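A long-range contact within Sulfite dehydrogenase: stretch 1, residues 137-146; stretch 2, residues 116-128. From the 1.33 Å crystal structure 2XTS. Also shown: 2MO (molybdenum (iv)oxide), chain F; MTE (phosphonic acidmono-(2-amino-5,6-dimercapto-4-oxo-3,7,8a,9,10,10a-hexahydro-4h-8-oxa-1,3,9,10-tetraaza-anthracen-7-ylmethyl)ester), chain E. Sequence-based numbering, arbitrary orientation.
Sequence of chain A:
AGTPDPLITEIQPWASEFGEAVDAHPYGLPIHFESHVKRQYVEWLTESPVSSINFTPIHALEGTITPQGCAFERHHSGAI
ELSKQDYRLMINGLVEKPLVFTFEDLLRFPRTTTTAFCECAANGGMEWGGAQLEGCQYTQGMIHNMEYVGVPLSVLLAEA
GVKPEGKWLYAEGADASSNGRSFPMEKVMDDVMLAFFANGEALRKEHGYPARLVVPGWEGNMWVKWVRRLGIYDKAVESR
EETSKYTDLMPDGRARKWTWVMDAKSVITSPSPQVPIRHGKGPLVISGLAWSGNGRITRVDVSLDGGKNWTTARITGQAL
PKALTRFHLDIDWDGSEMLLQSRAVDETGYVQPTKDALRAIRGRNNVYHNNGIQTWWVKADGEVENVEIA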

# COMPACT_ATOMS: atom_id res chain seq x y z
N GLN A 137 -11.43 14.39 6.25
CA GLN A 137 -11.93 13.06 5.90
C GLN A 137 -13.28 13.20 5.20
O GLN A 137 -13.57 12.51 4.20
CB GLN A 137 -12.10 12.22 7.17
CG GLN A 137 -12.76 10.89 6.92
CD GLN A 137 -12.46 9.85 7.98
OE1 GLN A 137 -12.17 10.21 9.12
NE2 GLN A 137 -12.51 8.58 7.60
N TYR A 138 -14.12 14.10 5.72
CA TYR A 138 -15.49 14.25 5.22
C TYR A 138 -15.58 15.15 3.99
O TYR A 138 -16.33 14.88 3.06
CB TYR A 138 -16.41 14.78 6.34
CG TYR A 138 -16.31 13.92 7.56
CD1 TYR A 138 -16.88 12.66 7.58
CD2 TYR A 138 -15.60 14.32 8.66
CE1 TYR A 138 -16.75 11.84 8.67
CE2 TYR A 138 -15.44 13.49 9.75
CZ TYR A 138 -16.04 12.26 9.75
OH TYR A 138 -15.89 11.40 10.81
N THR A 139 -14.84 16.26 4.00
CA THR A 139 -14.97 17.23 2.93
C THR A 139 -14.06 16.96 1.72
O THR A 139 -14.31 17.50 0.65
CB THR A 139 -14.81 18.68 3.48
OG1 THR A 139 -13.60 18.81 4.24
CG2 THR A 139 -15.96 19.04 4.38
N GLN A 140 -13.05 16.08 1.87
CA GLN A 140 -12.15 15.73 0.79
C GLN A 140 -11.84 14.23 0.68
O GLN A 140 -11.05 13.85 -0.17
CB GLN A 140 -10.84 16.54 0.89
CG GLN A 140 -10.91 18.02 0.45
CD GLN A 140 -11.43 18.96 1.54
OE1 GLN A 140 -11.43 18.62 2.72
NE2 GLN A 140 -11.80 20.16 1.15
N GLY A 141 -12.42 13.41 1.55
CA GLY A 141 -12.00 12.02 1.65
C GLY A 141 -12.66 11.01 0.73
O GLY A 141 -12.42 9.82 0.88
N MET A 142 -13.44 11.44 -0.26
CA MET A 142 -13.91 10.53 -1.30
C MET A 142 -12.80 10.41 -2.37
O MET A 142 -12.97 10.79 -3.53
CB MET A 142 -15.22 10.99 -1.96
CG MET A 142 -16.32 11.37 -1.06
SD MET A 142 -17.75 11.81 -2.11
CE MET A 142 -18.81 12.66 -0.94
N ILE A 143 -11.65 9.86 -1.96
CA ILE A 143 -10.52 9.73 -2.82
C ILE A 143 -9.63 8.62 -2.29
O ILE A 143 -9.52 8.41 -1.08
CB ILE A 143 -9.73 11.09 -2.88
CG1 ILE A 143 -8.71 11.10 -4.01
CG2 ILE A 143 -9.06 11.44 -1.54
CD1 ILE A 143 -8.32 12.51 -4.40
N HIS A 144 -8.96 7.94 -3.20
CA HIS A 144 -7.88 7.02 -2.85
C HIS A 144 -6.86 7.01 -3.98
O HIS A 144 -7.12 7.51 -5.07
CB HIS A 144 -8.38 5.61 -2.44
CG HIS A 144 -9.16 4.84 -3.45
ND1 HIS A 144 -8.67 4.51 -4.70
CD2 HIS A 144 -10.35 4.21 -3.33
CE1 HIS A 144 -9.56 3.74 -5.31
NE2 HIS A 144 -10.59 3.55 -4.51
N ASN A 145 -5.68 6.46 -3.69
CA ASN A 145 -4.55 6.50 -4.61
C ASN A 145 -3.78 5.22 -4.46
O ASN A 145 -3.23 4.95 -3.42
CB ASN A 145 -3.69 7.72 -4.28
CG ASN A 145 -2.56 7.98 -5.27
OD1 ASN A 145 -1.37 7.70 -4.97
ND2 ASN A 145 -2.87 8.56 -6.37
N MET A 146 -3.76 4.44 -5.52
CA MET A 146 -3.16 3.12 -5.49
C MET A 146 -2.29 2.89 -6.72
O MET A 146 -2.45 3.51 -7.78
CB MET A 146 -4.24 2.03 -5.43
CG MET A 146 -5.23 2.27 -4.32
SD MET A 146 -6.29 0.83 -4.07
CE MET A 146 -7.40 1.48 -2.82
MO 2MO F . -18.56 8.75 -7.48
OT1 2MO F . -18.09 9.66 -8.95
OT2 2MO F . -20.39 9.12 -6.90
N1 MTE E . -18.77 0.44 -10.45
C2 MTE E . -19.87 -0.28 -10.30
N2 MTE E . -20.00 -1.43 -11.00
N3 MTE E . -20.86 0.09 -9.46
C4 MTE E . -20.80 1.23 -8.72
O4 MTE E . -21.75 1.49 -7.95
N5 MTE E . -19.48 3.31 -8.23
C6 MTE E . -18.60 4.20 -8.94
C7 MTE E . -17.27 3.59 -9.35
N8 MTE E . -17.49 2.33 -10.02
C9 MTE E . -19.64 2.08 -8.85
C10 MTE E . -18.61 1.63 -9.79
C1' MTE E . -18.33 5.50 -8.19
S1' MTE E . -19.59 6.71 -8.14
C2' MTE E . -17.12 5.76 -7.64
S2' MTE E . -16.75 7.29 -6.95
C3' MTE E . -16.05 4.70 -7.66
O3' MTE E . -16.48 3.43 -8.18
C4' MTE E . -15.56 4.42 -6.25
O4' MTE E . -14.49 3.48 -6.29
P MTE E . -14.14 2.75 -4.90
O1P MTE E . -13.75 3.98 -4.03
O2P MTE E . -15.35 2.09 -4.34
O3P MTE E . -12.97 1.89 -5.20
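Stretch 2 116-128: AFCECAANGGMEW

Stretch 2 enters as a strand, residues 116-119, and lies beside strand 143-146 of stretch 1. Their N-to-C directions differ by 160°, so the pair is antiparallel, and the axes approach to 4.6 Å. The register follows from the CA spacings: Ile-143 faces Glu-119 at 4.3 Å and Asn-145 faces Phe-117 at 4.2 Å (CA to CA), the narrow, non-hydrogen-bonded pairs, whereas His-144 and Cys-118 stand 5.4 Å apart between CA atoms and are bonded both ways. Cys-118 N donates to His-144 O at 2.8 Å, and His-144 N donates to Cys-118 O at 3.1 Å. The ladder extends to Ala-116 N and Met-146 O, 3.2 Å apart, and to Cys-120 N and Met-142 O, 3.0 Å apart, so the backbone pairing outlasts the strand of stretch 2 by one residue.

Side chains alternate between the two faces. Ile-143, Asn-145, Phe-117 and Glu-119 share one, where Ile-143 CD1 lies 3.8 Å from Glu-119 CB and 4.3 Å from Phe-117 CD1. On the other, His-144 (chi1 p) brings CE1 to 3.5 Å from Cys-118 CB, and its NE2 donates to MTE O3P at 3.0 Å.

Beyond Glu-119 the chain leaves the sheet through a type I turn, Cys-120 to Asn-123, and an overlapping type II turn, Ala-122 to Gly-125, before the 3-10 segment 125-127. Met-142 is the main bump that these turns receive: it has the largest covered area of any residue in the contact, 118 Å², and its CB points toward stretch 2. With chi2 and chi3 both t, the side chain runs extended along the hollow. Its CB meets Cys-120 CB at 3.7 Å, its SD lies 4.2 Å from Ala-122 CB, and its CE reaches Ala-122 O at 3.6 Å and Met-126 CE at 3.8 Å.

Asn-123 supplies the reciprocal projection. Its end comes nearer than its CB direction suggests, and its amide fits against the bend between helix and strand: OD1 accepts from Met-142 N at 3.0 Å, while ND2 donates to Gln-140 O at 2.9 Å and also to Glu-119 OE2 at 2.8 Å. A water hydrogen-bonded to Asn-123 OD1, Gly-124 N and Tyr-138 O, each at 2.8-2.9 Å, fills the adjoining gap.

Gly-124, at positive phi (75°), keeps the next approach flat: its CA packs 3.3 Å from Thr-139 O. Beyond it, Thr-139 CG2 abuts Glu-127 CD at 3.4 Å.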

# COMPACT_ATOMS: atom_id res chain seq x y z
N ALA A 116 -2.57 6.11 -9.71
CA ALA A 116 -3.61 7.07 -10.04
C ALA A 116 -4.57 7.27 -8.92
O ALA A 116 -4.95 6.32 -8.24
CB ALA A 116 -4.39 6.59 -11.28
N PHE A 117 -5.03 8.51 -8.79
CA PHE A 117 -6.06 8.81 -7.84
C PHE A 117 -7.44 8.53 -8.43
O PHE A 117 -7.72 8.84 -9.60
CB PHE A 117 -5.97 10.28 -7.34
CG PHE A 117 -6.40 11.33 -8.35
CD1 PHE A 117 -7.74 11.63 -8.56
CD2 PHE A 117 -5.45 12.02 -9.09
CE1 PHE A 117 -8.12 12.58 -9.49
CE2 PHE A 117 -5.83 12.94 -10.00
CZ PHE A 117 -7.17 13.22 -10.22
N CYS A 118 -8.31 7.96 -7.59
CA CYS A 118 -9.72 7.78 -7.89
C CYS A 118 -10.47 8.73 -6.98
O CYS A 118 -10.50 8.51 -5.78
CB CYS A 118 -10.14 6.34 -7.60
SG CYS A 118 -11.88 6.01 -7.89
N GLU A 119 -10.97 9.84 -7.54
CA GLU A 119 -11.70 10.84 -6.79
C GLU A 119 -13.16 10.81 -7.23
O GLU A 119 -13.46 11.00 -8.41
CB GLU A 119 -11.13 12.24 -6.95
CG GLU A 119 -11.84 13.25 -6.07
CD GLU A 119 -11.34 14.68 -6.19
OE1 GLU A 119 -10.68 15.03 -7.20
OE2 GLU A 119 -11.67 15.45 -5.25
N CYS A 120 -14.06 10.59 -6.29
CA CYS A 120 -15.48 10.67 -6.63
C CYS A 120 -15.81 12.08 -7.13
O CYS A 120 -15.35 13.06 -6.60
CB CYS A 120 -16.31 10.36 -5.39
SG CYS A 120 -18.10 10.29 -5.72
N ALA A 121 -16.63 12.14 -8.18
CA ALA A 121 -17.08 13.39 -8.73
C ALA A 121 -17.69 14.28 -7.66
O ALA A 121 -17.61 15.52 -7.75
CB ALA A 121 -18.13 13.13 -9.80
N ALA A 122 -18.33 13.64 -6.68
CA ALA A 122 -19.04 14.31 -5.59
C ALA A 122 -18.16 14.74 -4.42
O ALA A 122 -18.68 15.25 -3.44
CB ALA A 122 -20.22 13.44 -5.12
N ASN A 123 -16.85 14.53 -4.50
CA ASN A 123 -15.97 14.87 -3.38
C ASN A 123 -16.07 16.37 -3.10
O ASN A 123 -15.92 17.20 -3.99
CB ASN A 123 -14.54 14.45 -3.69
CG ASN A 123 -13.66 14.37 -2.47
OD1 ASN A 123 -14.13 14.11 -1.35
ND2 ASN A 123 -12.36 14.55 -2.68
N GLY A 124 -16.41 16.73 -1.86
CA GLY A 124 -16.63 18.12 -1.54
C GLY A 124 -17.94 18.73 -2.02
O GLY A 124 -18.20 19.93 -1.85
N GLY A 125 -18.81 17.92 -2.60
CA GLY A 125 -20.03 18.46 -3.19
C GLY A 125 -20.98 19.04 -2.16
O GLY A 125 -21.69 20.02 -2.43
N MET A 126 -20.97 18.48 -0.96
CA MET A 126 -21.78 19.00 0.15
C MET A 126 -21.32 20.39 0.58
O MET A 126 -22.02 21.05 1.35
CB MET A 126 -21.80 18.04 1.36
CG MET A 126 -20.54 18.00 2.21
SD MET A 126 -19.10 17.25 1.45
CE MET A 126 -19.60 15.50 1.38
N GLU A 127 -20.13 20.79 0.15
CA GLU A 127 -19.54 22.11 0.47
C GLU A 127 -19.77 23.16 -0.60
O GLU A 127 -19.30 24.28 -0.46
CB GLU A 127 -18.04 21.97 0.73
CG GLU A 127 -17.67 20.97 1.82
CD GLU A 127 -18.04 21.46 3.19
OE1 GLU A 127 -17.45 22.49 3.60
OE2 GLU A 127 -18.87 20.81 3.87
N TRP A 128 -20.54 22.85 -1.64
CA TRP A 128 -20.79 23.83 -2.69
C TRP A 128 -21.49 25.08 -2.14
O TRP A 128 -21.24 26.18 -2.60
CB TRP A 128 -21.65 23.26 -3.81
CG TRP A 128 -20.86 22.73 -4.97
CD1 TRP A 128 -20.91 21.46 -5.48
CD2 TRP A 128 -19.96 23.47 -5.81
NE1 TRP A 128 -20.10 21.37 -6.59
CE2 TRP A 128 -19.50 22.59 -6.80
CE3 TRP A 128 -19.50 24.79 -5.81
CZ2 TRP A 128 -18.61 22.98 -7.79
CZ3 TRP A 128 -18.62 25.17 -6.80
CH2 TRP A 128 -18.19 24.27 -7.78
O HOH W 1 -6.67 4.75 -6.67
O HOH W 2 -16.34 14.80 0.25